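Local atomic coordinates of aspartate aminotransferase (Giardia lamblia, PDB entry 3MEB), a protein that probably catalyses the reversible, pyridoxal-phosphate-dependent transfer of an amino group from L-aspartate to 2-oxoglutarate, giving oxaloacetate and L-glutamate. Residues 211-216 / 388-394; 175-179 / 215-219; 54-60 / 419-425. One frame throughout, in Å; residues are numbered along the deposited sequence.

Interaction 1: residues 211-216 / 388-394; sequences AHNPSG and AIGMFTF. With SO4 (sulfate ion), chain C.
P214 and F394 lie side by side and point the same way, the proline ring carbon CG coming to 3.3 Å from CE1 of F394. The peptide bond before P214 is cis, and this N213-P214 turn is the asparagine–cis-proline loop of class I aminotransferases, here packed on strand 392-394. The ring of F394 lies obliquely against P214 and S215 because CG stands nearly anti to its own backbone N (chi1 -152°); its CD1 also approaches P214 O. Nearer the cofactor, N213 and F392 cross with amide and ring planes 36° apart, the closest atoms being ND2 and CE2 at 3.7 Å. With CG anti to the backbone N, N213 points its amide at the sulfate, and ND2 donates to O1 over 3.0 Å. OD1 accepts from NH1 of R419, so both ends of the amide are used and its flip state is defined beside pyridoxal phosphate. The edge of F392 faces sulfate O3, while M391 CB sits over one ring face.

At the other end A211 packs against the turn: G390 CA is 3.8 Å from A211 CB, leaving little space for a side chain there, and CG2 of I389 rests on A211. A water accepts from F394 N and donates to S215 O, bridging the two backbones. The single direct hydrogen bond between the segments runs from I389 N to G216 O, 2.9 Å long with 159° at the hydrogen, in the carbonyl plane on a lone pair.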
loop_
_atom_site.group_PDB
_atom_site.type_symbol
_atom_site.label_atom_id
_atom_site.label_comp_id
_atom_site.label_asym_id
_atom_site.label_seq_id
_atom_site.Cartn_x
_atom_site.Cartn_y
_atom_site.Cartn_z
ATOM N N ALA A 211 -13.591 8.754 -19.476
ATOM C CA ALA A 211 -13.628 7.295 -19.686
ATOM C C ALA A 211 -14.334 6.589 -18.520
ATOM O O ALA A 211 -13.803 5.669 -17.932
ATOM C CB ALA A 211 -12.185 6.738 -19.936
ATOM N N HIS A 212 -15.545 7.040 -18.202
ATOM C CA HIS A 212 -16.351 6.429 -17.173
ATOM C C HIS A 212 -16.356 4.896 -17.318
ATOM O O HIS A 212 -16.521 4.340 -18.400
ATOM C CB HIS A 212 -17.766 6.955 -17.225
ATOM C CG HIS A 212 -18.696 6.326 -16.239
ATOM N ND1 HIS A 212 -19.425 5.195 -16.530
ATOM C CD2 HIS A 212 -19.028 6.682 -14.975
ATOM C CE1 HIS A 212 -20.189 4.895 -15.491
ATOM N NE2 HIS A 212 -19.957 5.775 -14.531
ATOM N N ASN A 213 -16.118 4.241 -16.195
ATOM C CA ASN A 213 -15.957 2.783 -16.111
ATOM C C ASN A 213 -17.128 2.308 -15.250
ATOM O O ASN A 213 -17.175 2.668 -14.087
ATOM C CB ASN A 213 -14.632 2.513 -15.452
ATOM C CG ASN A 213 -14.334 1.066 -15.290
ATOM O OD1 ASN A 213 -15.165 0.194 -15.543
ATOM N ND2 ASN A 213 -13.111 0.793 -14.857
ATOM N N PRO A 214 -18.046 1.487 -15.803
ATOM C CA PRO A 214 -17.870 0.634 -16.979
ATOM C C PRO A 214 -18.494 1.081 -18.303
ATOM O O PRO A 214 -18.264 0.411 -19.320
ATOM C CB PRO A 214 -18.546 -0.648 -16.522
ATOM C CG PRO A 214 -19.778 -0.117 -15.773
ATOM C CD PRO A 214 -19.297 1.148 -15.086
ATOM N N SER A 215 -19.237 2.194 -18.295
ATOM C CA SER A 215 -20.226 2.531 -19.370
ATOM C C SER A 215 -19.585 3.078 -20.625
ATOM O O SER A 215 -20.101 2.883 -21.721
ATOM C CB SER A 215 -21.264 3.543 -18.900
ATOM O OG SER A 215 -20.779 4.877 -18.902
ATOM N N GLY A 216 -18.490 3.809 -20.457
ATOM C CA GLY A 216 -17.780 4.395 -21.607
ATOM C C GLY A 216 -18.511 5.593 -22.171
ATOM O O GLY A 216 -18.231 6.026 -23.308
ATOM N N ALA A 388 -17.730 4.298 -27.606
ATOM C CA ALA A 388 -17.350 4.163 -26.212
ATOM C C ALA A 388 -16.037 4.886 -26.022
ATOM O O ALA A 388 -15.176 4.876 -26.913
ATOM C CB ALA A 388 -17.221 2.672 -25.821
ATOM N N ILE A 389 -15.898 5.523 -24.866
ATOM C CA ILE A 389 -14.697 6.263 -24.509
ATOM C C ILE A 389 -13.854 5.449 -23.554
ATOM O O ILE A 389 -14.356 4.987 -22.519
ATOM C CB ILE A 389 -15.064 7.605 -23.806
ATOM C CG1 ILE A 389 -15.991 8.461 -24.679
ATOM C CG2 ILE A 389 -13.839 8.379 -23.447
ATOM C CD1 ILE A 389 -15.437 8.791 -26.040
ATOM N N GLY A 390 -12.560 5.324 -23.863
ATOM C CA GLY A 390 -11.636 4.619 -23.007
ATOM C C GLY A 390 -11.268 3.249 -23.503
ATOM O O GLY A 390 -11.203 2.989 -24.701
ATOM N N MET A 391 -11.039 2.355 -22.549
ATOM C CA MET A 391 -10.636 1.001 -22.840
ATOM C C MET A 391 -11.765 0.013 -23.117
ATOM O O MET A 391 -11.499 -1.057 -23.673
ATOM C CB MET A 391 -9.865 0.445 -21.648
ATOM C CG MET A 391 -8.456 0.929 -21.538
ATOM S SD MET A 391 -7.570 0.048 -20.234
ATOM C CE MET A 391 -5.915 0.718 -20.500
ATOM N N PHE A 392 -12.993 0.324 -22.684
ATOM C CA PHE A 392 -14.035 -0.680 -22.660
ATOM C C PHE A 392 -15.175 -0.403 -23.642
ATOM O O PHE A 392 -15.344 0.721 -24.192
ATOM C CB PHE A 392 -14.626 -0.844 -21.254
ATOM C CG PHE A 392 -13.591 -1.079 -20.156
ATOM C CD1 PHE A 392 -12.961 -2.326 -20.009
ATOM C CD2 PHE A 392 -13.264 -0.060 -19.286
ATOM C CE1 PHE A 392 -12.033 -2.548 -18.998
ATOM C CE2 PHE A 392 -12.292 -0.258 -18.261
ATOM C CZ PHE A 392 -11.688 -1.496 -18.120
ATOM N N THR A 393 -15.950 -1.455 -23.887
ATOM C CA THR A 393 -17.292 -1.307 -24.394
ATOM C C THR A 393 -18.244 -1.961 -23.385
ATOM O O THR A 393 -18.034 -3.107 -22.943
ATOM C CB THR A 393 -17.468 -1.896 -25.822
ATOM O OG1 THR A 393 -16.474 -1.340 -26.720
ATOM C CG2 THR A 393 -18.842 -1.579 -26.338
ATOM N N PHE A 394 -19.278 -1.234 -22.995
ATOM C CA PHE A 394 -20.333 -1.796 -22.170
ATOM C C PHE A 394 -21.227 -2.497 -23.158
ATOM O O PHE A 394 -22.148 -1.899 -23.698
ATOM C CB PHE A 394 -21.032 -0.664 -21.410
ATOM C CG PHE A 394 -21.653 -1.061 -20.081
ATOM C CD1 PHE A 394 -20.922 -1.721 -19.104
ATOM C CD2 PHE A 394 -22.940 -0.684 -19.773
ATOM C CE1 PHE A 394 -21.505 -2.062 -17.858
ATOM C CE2 PHE A 394 -23.530 -1.008 -18.539
ATOM C CZ PHE A 394 -22.803 -1.698 -17.582
HETATM S S SO4 C . -10.567 -2.477 -14.134
HETATM O O1 SO4 C . -11.900 -1.839 -14.038
HETATM O O2 SO4 C . -10.595 -3.712 -14.903
HETATM O O3 SO4 C . -9.656 -1.517 -14.713
HETATM O O4 SO4 C . -10.160 -2.749 -12.773
HETATM O O HOH W 1 -19.490 1.463 -23.796
#

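Interaction 2: residues 175-179 / 215-219; sequences EYTYL and SGIDF. With EDO (1,2-ethanediol), chain J.
The edge of the Y178 ring is presented to a face of F219 in an edge-to-face aromatic pair, with centroids 5.5 Å apart and planes at 64°; the nearest carbons are Y178 CE1 and F219 CZ at 3.8 Å. Y176 adds a looser contact from CE1 at the rim of the same phenylalanine ring. On the other side of Y178, L179 crosses I217 at about a right angle, CD2 meeting CG1 at 4.1 Å, while its CD1 rests on S215 CB.

Outward, Y178 swings toward 215-219 with CG opposite its backbone N (chi1 -160°), and its hydroxyl donates to I217 O over 2.7 Å, tilted 17° from the carbonyl plane. A 1,2-ethanediol, probably from the crystallisation liquor, donates through O1 to Y178 OH, so the phenol both gives and receives. At the ring edge lies S215 OG, which accepts from I217 N at 3.1 Å, closing an ST turn, and is hydrogen-bonded to H212 ND1.

The contact ties the end of strand 174-176, outermost in the seven-stranded sheet, to the loop leading into helix 221-234. Y178 also stacks on H212, F219 meets W224 edge to face, and helix 189-198 packs against Y176 and F219.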
loop_
_atom_site.group_PDB
_atom_site.type_symbol
_atom_site.label_atom_id
_atom_site.label_comp_id
_atom_site.label_asym_id
_atom_site.label_seq_id
_atom_site.Cartn_x
_atom_site.Cartn_y
_atom_site.Cartn_z
ATOM N N GLU A 175 -26.961 8.075 -4.574
ATOM C CA GLU A 175 -26.670 7.983 -5.967
ATOM C C GLU A 175 -27.217 9.209 -6.693
ATOM O O GLU A 175 -28.229 9.789 -6.299
ATOM C CB GLU A 175 -27.264 6.720 -6.553
ATOM C CG GLU A 175 -26.713 5.427 -5.935
ATOM C CD GLU A 175 -27.325 4.196 -6.585
ATOM O OE1 GLU A 175 -28.547 4.022 -6.471
ATOM O OE2 GLU A 175 -26.584 3.432 -7.227
ATOM N N TYR A 176 -26.541 9.579 -7.762
ATOM C CA TYR A 176 -27.105 10.515 -8.722
ATOM C C TYR A 176 -27.328 9.762 -10.022
ATOM O O TYR A 176 -26.619 8.798 -10.317
ATOM C CB TYR A 176 -26.237 11.760 -8.905
ATOM C CG TYR A 176 -24.834 11.557 -9.414
ATOM C CD1 TYR A 176 -24.566 11.555 -10.782
ATOM C CD2 TYR A 176 -23.769 11.399 -8.544
ATOM C CE1 TYR A 176 -23.308 11.389 -11.267
ATOM C CE2 TYR A 176 -22.473 11.221 -9.026
ATOM C CZ TYR A 176 -22.250 11.187 -10.377
ATOM O OH TYR A 176 -20.985 11.043 -10.871
ATOM N N THR A 177 -28.336 10.185 -10.776
ATOM C CA THR A 177 -28.660 9.541 -12.021
ATOM C C THR A 177 -27.481 9.683 -12.983
ATOM O O THR A 177 -26.946 10.786 -13.205
ATOM C CB THR A 177 -29.890 10.165 -12.678
ATOM O OG1 THR A 177 -31.034 9.893 -11.871
ATOM C CG2 THR A 177 -30.103 9.606 -14.064
ATOM N N TYR A 178 -27.105 8.555 -13.549
ATOM C CA TYR A 178 -26.110 8.544 -14.600
ATOM C C TYR A 178 -26.751 8.056 -15.910
ATOM O O TYR A 178 -27.270 8.903 -16.636
ATOM C CB TYR A 178 -24.864 7.793 -14.156
ATOM C CG TYR A 178 -23.649 8.151 -14.994
ATOM C CD1 TYR A 178 -22.960 9.332 -14.771
ATOM C CD2 TYR A 178 -23.204 7.317 -15.993
ATOM C CE1 TYR A 178 -21.864 9.675 -15.516
ATOM C CE2 TYR A 178 -22.067 7.657 -16.773
ATOM C CZ TYR A 178 -21.414 8.845 -16.498
ATOM O OH TYR A 178 -20.319 9.241 -17.219
ATOM N N LEU A 179 -26.769 6.754 -16.221
ATOM C CA LEU A 179 -27.390 6.264 -17.477
ATOM C C LEU A 179 -28.897 6.213 -17.380
ATOM O O LEU A 179 -29.446 6.136 -16.279
ATOM C CB LEU A 179 -26.902 4.860 -17.817
ATOM C CG LEU A 179 -25.407 4.644 -18.057
ATOM C CD1 LEU A 179 -25.162 3.149 -18.386
ATOM C CD2 LEU A 179 -24.891 5.590 -19.161
ATOM N N SER A 215 -19.237 2.194 -18.295
ATOM C CA SER A 215 -20.226 2.531 -19.370
ATOM C C SER A 215 -19.585 3.078 -20.625
ATOM O O SER A 215 -20.101 2.883 -21.721
ATOM C CB SER A 215 -21.264 3.543 -18.900
ATOM O OG SER A 215 -20.779 4.877 -18.902
ATOM N N GLY A 216 -18.490 3.809 -20.457
ATOM C CA GLY A 216 -17.780 4.395 -21.607
ATOM C C GLY A 216 -18.511 5.593 -22.171
ATOM O O GLY A 216 -18.231 6.026 -23.308
ATOM N N ILE A 217 -19.523 6.065 -21.427
ATOM C CA ILE A 217 -20.299 7.265 -21.796
ATOM C C ILE A 217 -19.902 8.346 -20.805
ATOM O O ILE A 217 -19.941 8.111 -19.600
ATOM C CB ILE A 217 -21.841 7.037 -21.649
ATOM C CG1 ILE A 217 -22.316 5.740 -22.339
ATOM C CG2 ILE A 217 -22.619 8.242 -22.167
ATOM C CD1 ILE A 217 -21.769 5.520 -23.699
ATOM N N ASP A 218 -19.496 9.519 -21.310
ATOM C CA ASP A 218 -18.986 10.598 -20.479
ATOM C C ASP A 218 -19.918 11.810 -20.598
ATOM O O ASP A 218 -20.606 11.988 -21.607
ATOM C CB ASP A 218 -17.564 11.019 -20.968
ATOM C CG ASP A 218 -16.433 10.062 -20.544
ATOM O OD1 ASP A 218 -16.637 9.092 -19.771
ATOM O OD2 ASP A 218 -15.267 10.308 -21.014
ATOM N N PHE A 219 -19.938 12.651 -19.576
ATOM C CA PHE A 219 -20.426 14.017 -19.750
ATOM C C PHE A 219 -19.599 14.696 -20.839
ATOM O O PHE A 219 -18.365 14.617 -20.843
ATOM C CB PHE A 219 -20.288 14.859 -18.475
ATOM C CG PHE A 219 -21.045 14.324 -17.260
ATOM C CD1 PHE A 219 -22.387 14.013 -17.327
ATOM C CD2 PHE A 219 -20.413 14.203 -16.029
ATOM C CE1 PHE A 219 -23.051 13.563 -16.232
ATOM C CE2 PHE A 219 -21.096 13.779 -14.929
ATOM C CZ PHE A 219 -22.397 13.450 -15.011
HETATM C C1 EDO J . -18.313 11.344 -15.894
HETATM O O1 EDO J . -18.549 10.052 -15.306
HETATM C C2 EDO J . -17.467 11.213 -17.161
HETATM O O2 EDO J . -17.537 12.351 -18.013
#

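Interaction 3: residues 54-60 / 419-425. With EDO (1,2-ethanediol), chain F; SO4 (sulfate ion), chain C.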
loop_
_atom_site.group_PDB
_atom_site.type_symbol
_atom_site.label_atom_id
_atom_site.label_comp_id
_atom_site.label_asym_id
_atom_site.label_seq_id
_atom_site.Cartn_x
_atom_site.Cartn_y
_atom_site.Cartn_z
ATOM N N LEU A 54 -10.678 -10.517 -22.248
ATOM C CA LEU A 54 -11.298 -9.193 -22.505
ATOM C C LEU A 54 -11.874 -8.675 -21.180
ATOM O O LEU A 54 -12.931 -8.070 -21.154
ATOM C CB LEU A 54 -12.413 -9.313 -23.562
ATOM C CG LEU A 54 -12.000 -9.918 -24.895
ATOM C CD1 LEU A 54 -13.236 -10.119 -25.828
ATOM C CD2 LEU A 54 -10.974 -8.988 -25.547
ATOM N N GLY A 55 -11.151 -8.939 -20.100
ATOM C CA GLY A 55 -11.628 -8.737 -18.734
ATOM C C GLY A 55 -11.088 -7.457 -18.133
ATOM O O GLY A 55 -11.604 -6.369 -18.414
ATOM N N VAL A 56 -10.058 -7.596 -17.316
ATOM C CA VAL A 56 -9.345 -6.488 -16.694
ATOM C C VAL A 56 -8.888 -5.465 -17.760
ATOM O O VAL A 56 -8.409 -5.837 -18.841
ATOM C CB VAL A 56 -8.105 -7.012 -15.889
ATOM C CG1 VAL A 56 -7.255 -5.857 -15.334
ATOM C CG2 VAL A 56 -8.553 -7.947 -14.748
ATOM N N GLY A 57 -9.077 -4.187 -17.467
ATOM C CA GLY A 57 -8.619 -3.154 -18.365
ATOM C C GLY A 57 -7.123 -2.981 -18.223
ATOM O O GLY A 57 -6.657 -2.185 -17.420
ATOM N N ALA A 58 -6.388 -3.714 -19.024
ATOM C CA ALA A 58 -4.946 -3.642 -19.018
ATOM C C ALA A 58 -4.464 -3.641 -20.438
ATOM O O ALA A 58 -4.736 -4.569 -21.186
ATOM C CB ALA A 58 -4.372 -4.835 -18.257
ATOM N N TYR A 59 -3.710 -2.622 -20.815
ATOM C CA TYR A 59 -3.253 -2.530 -22.187
ATOM C C TYR A 59 -2.524 -3.804 -22.668
ATOM O O TYR A 59 -1.799 -4.423 -21.916
ATOM C CB TYR A 59 -2.394 -1.276 -22.425
ATOM C CG TYR A 59 -2.087 -1.153 -23.902
ATOM C CD1 TYR A 59 -3.083 -0.825 -24.806
ATOM C CD2 TYR A 59 -0.839 -1.475 -24.389
ATOM C CE1 TYR A 59 -2.827 -0.754 -26.157
ATOM C CE2 TYR A 59 -0.555 -1.420 -25.738
ATOM C CZ TYR A 59 -1.558 -1.054 -26.621
ATOM O OH TYR A 59 -1.269 -1.014 -27.945
ATOM N N ARG A 60 -2.768 -4.202 -23.924
ATOM C CA ARG A 60 -1.972 -5.244 -24.592
ATOM C C ARG A 60 -1.605 -4.760 -25.976
ATOM O O ARG A 60 -2.353 -4.011 -26.594
ATOM C CB ARG A 60 -2.721 -6.614 -24.666
ATOM C CG ARG A 60 -3.246 -7.149 -23.321
ATOM C CD ARG A 60 -2.165 -7.929 -22.624
ATOM N NE ARG A 60 -2.442 -8.445 -21.288
ATOM C CZ ARG A 60 -2.183 -7.817 -20.144
ATOM N NH1 ARG A 60 -1.758 -6.556 -20.131
ATOM N NH2 ARG A 60 -2.403 -8.440 -18.984
ATOM N N ARG A 419 -19.143 -5.960 -19.944
ATOM C CA ARG A 419 -18.044 -5.039 -20.154
ATOM C C ARG A 419 -16.897 -5.779 -20.855
ATOM O O ARG A 419 -16.485 -6.847 -20.418
ATOM C CB ARG A 419 -17.575 -4.435 -18.829
ATOM C CG ARG A 419 -16.645 -3.249 -19.021
ATOM C CD ARG A 419 -15.908 -2.830 -17.771
ATOM N NE ARG A 419 -14.773 -3.692 -17.463
ATOM C CZ ARG A 419 -13.959 -3.536 -16.422
ATOM N NH1 ARG A 419 -14.113 -2.516 -15.570
ATOM N NH2 ARG A 419 -12.982 -4.415 -16.221
ATOM N N MET A 420 -16.433 -5.229 -21.965
ATOM C CA MET A 420 -15.345 -5.799 -22.731
ATOM C C MET A 420 -14.140 -4.853 -22.797
ATOM O O MET A 420 -14.291 -3.674 -23.170
ATOM C CB MET A 420 -15.834 -6.130 -24.139
ATOM C CG MET A 420 -14.757 -6.566 -25.152
ATOM S SD MET A 420 -15.332 -6.560 -26.876
ATOM C CE MET A 420 -16.467 -7.958 -26.772
ATOM N N SER A 421 -12.966 -5.373 -22.437
ATOM C CA SER A 421 -11.726 -4.651 -22.568
ATOM C C SER A 421 -11.213 -4.828 -23.972
ATOM O O SER A 421 -10.749 -5.865 -24.339
ATOM C CB SER A 421 -10.671 -5.128 -21.597
ATOM O OG SER A 421 -9.471 -4.427 -21.861
ATOM N N MET A 422 -11.262 -3.743 -24.724
ATOM C CA MET A 422 -10.906 -3.732 -26.131
ATOM C C MET A 422 -9.428 -4.010 -26.328
ATOM O O MET A 422 -9.033 -4.460 -27.402
ATOM C CB MET A 422 -11.285 -2.359 -26.700
ATOM C CG MET A 422 -12.781 -2.025 -26.564
ATOM S SD MET A 422 -13.866 -3.360 -27.046
ATOM C CE MET A 422 -14.127 -3.021 -28.801
ATOM N N CYS A 423 -8.634 -3.737 -25.285
ATOM C CA CYS A 423 -7.177 -3.972 -25.237
ATOM C C CYS A 423 -6.774 -5.425 -25.453
ATOM O O CYS A 423 -5.663 -5.716 -25.903
ATOM C CB CYS A 423 -6.664 -3.582 -23.829
ATOM S SG CYS A 423 -6.741 -1.848 -23.392
ATOM N N GLY A 424 -7.683 -6.349 -25.144
ATOM C CA GLY A 424 -7.451 -7.782 -25.417
ATOM C C GLY A 424 -7.677 -8.258 -26.852
ATOM O O GLY A 424 -7.376 -9.418 -27.168
ATOM N N LEU A 425 -8.176 -7.378 -27.727
ATOM C CA LEU A 425 -8.401 -7.717 -29.125
ATOM C C LEU A 425 -7.151 -7.478 -29.919
ATOM O O LEU A 425 -6.364 -6.580 -29.594
ATOM C CB LEU A 425 -9.509 -6.886 -29.721
ATOM C CG LEU A 425 -10.865 -7.013 -29.037
ATOM C CD1 LEU A 425 -11.742 -5.814 -29.448
ATOM C CD2 LEU A 425 -11.557 -8.308 -29.389
HETATM C C1 EDO F . -6.234 -7.972 -20.688
HETATM O O1 EDO F . -6.811 -7.844 -19.373
HETATM C C2 EDO F . -7.094 -7.268 -21.728
HETATM O O2 EDO F . -7.199 -5.903 -21.352
HETATM S S SO4 C . -10.567 -2.477 -14.134
HETATM O O1 SO4 C . -11.900 -1.839 -14.038
HETATM O O2 SO4 C . -10.595 -3.712 -14.903
HETATM O O3 SO4 C . -9.656 -1.517 -14.713
HETATM O O4 SO4 C . -10.160 -2.749 -12.773
HETATM O O HOH W 2 -14.084 -5.725 -19.420
#
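Sulfate O2 is gripped from both segments: the backbone N of G57 donates to it over 3.0 Å, and R419 NH2 reaches it at 2.8 Å. NH1 of the same guanidinium donates to sulfate O1 at 2.8 Å, so the two terminal nitrogens hold two oxygens of the anion. A bend at chi3 (78°) in the otherwise extended R419 chain turns the group toward 54-60, where NH2 also donates to G55 O at 3.2 Å from above the carbonyl plane. NE donates to a water that lies in the guanidinium plane.

The backbones are joined by S421 N to L54 O, a nearly straight bond (3.0 Å, 175° at the hydrogen) although its donor stands 56° out of the carbonyl plane. L54 lies alongside M420, CD1 against CG, and pushes CD2 to 3.6 Å from G424 C. Farther on, C423 SG makes an oblique sulfur-aromatic contact with Y59, and a 1,2-ethanediol donates through O1 to V56 O. R60 NH1 bonds to Y59 O and forms a salt bridge with E89 of the second subunit.

R419 also makes a cation-pi contact with F392, and W155 NE1 and K277 NZ bond the sulfate too. So firm a grip is consistent with the arginine that binds the substrate alpha-carboxylate in this family; the sulfate, probably from the crystallisation liquor, would mimic it.

Overall arrangement
Interactions 1 and 3 are buried and meet at one sheet, since strands 392-394 and 419-421 are antiparallel neighbours joined by backbone bonds between T393 and M420 and between M391 and M422. Both also hold the same sulfate, so an anion site lies where they converge. Interaction 2, only partly buried, shares S215 and G216 with interaction 1 and continues its loop toward the outer edge of the large sheet; D218 carboxylate bonds to the A211 and H212 nitrogens link the two. Its centre is about 21 Å from that of interaction 3. Chemistry follows place: aromatic and aliphatic packing with a phenol bond in the less buried interaction 2, ring and backbone packing in interaction 1, charge near the cofactor in interaction 3.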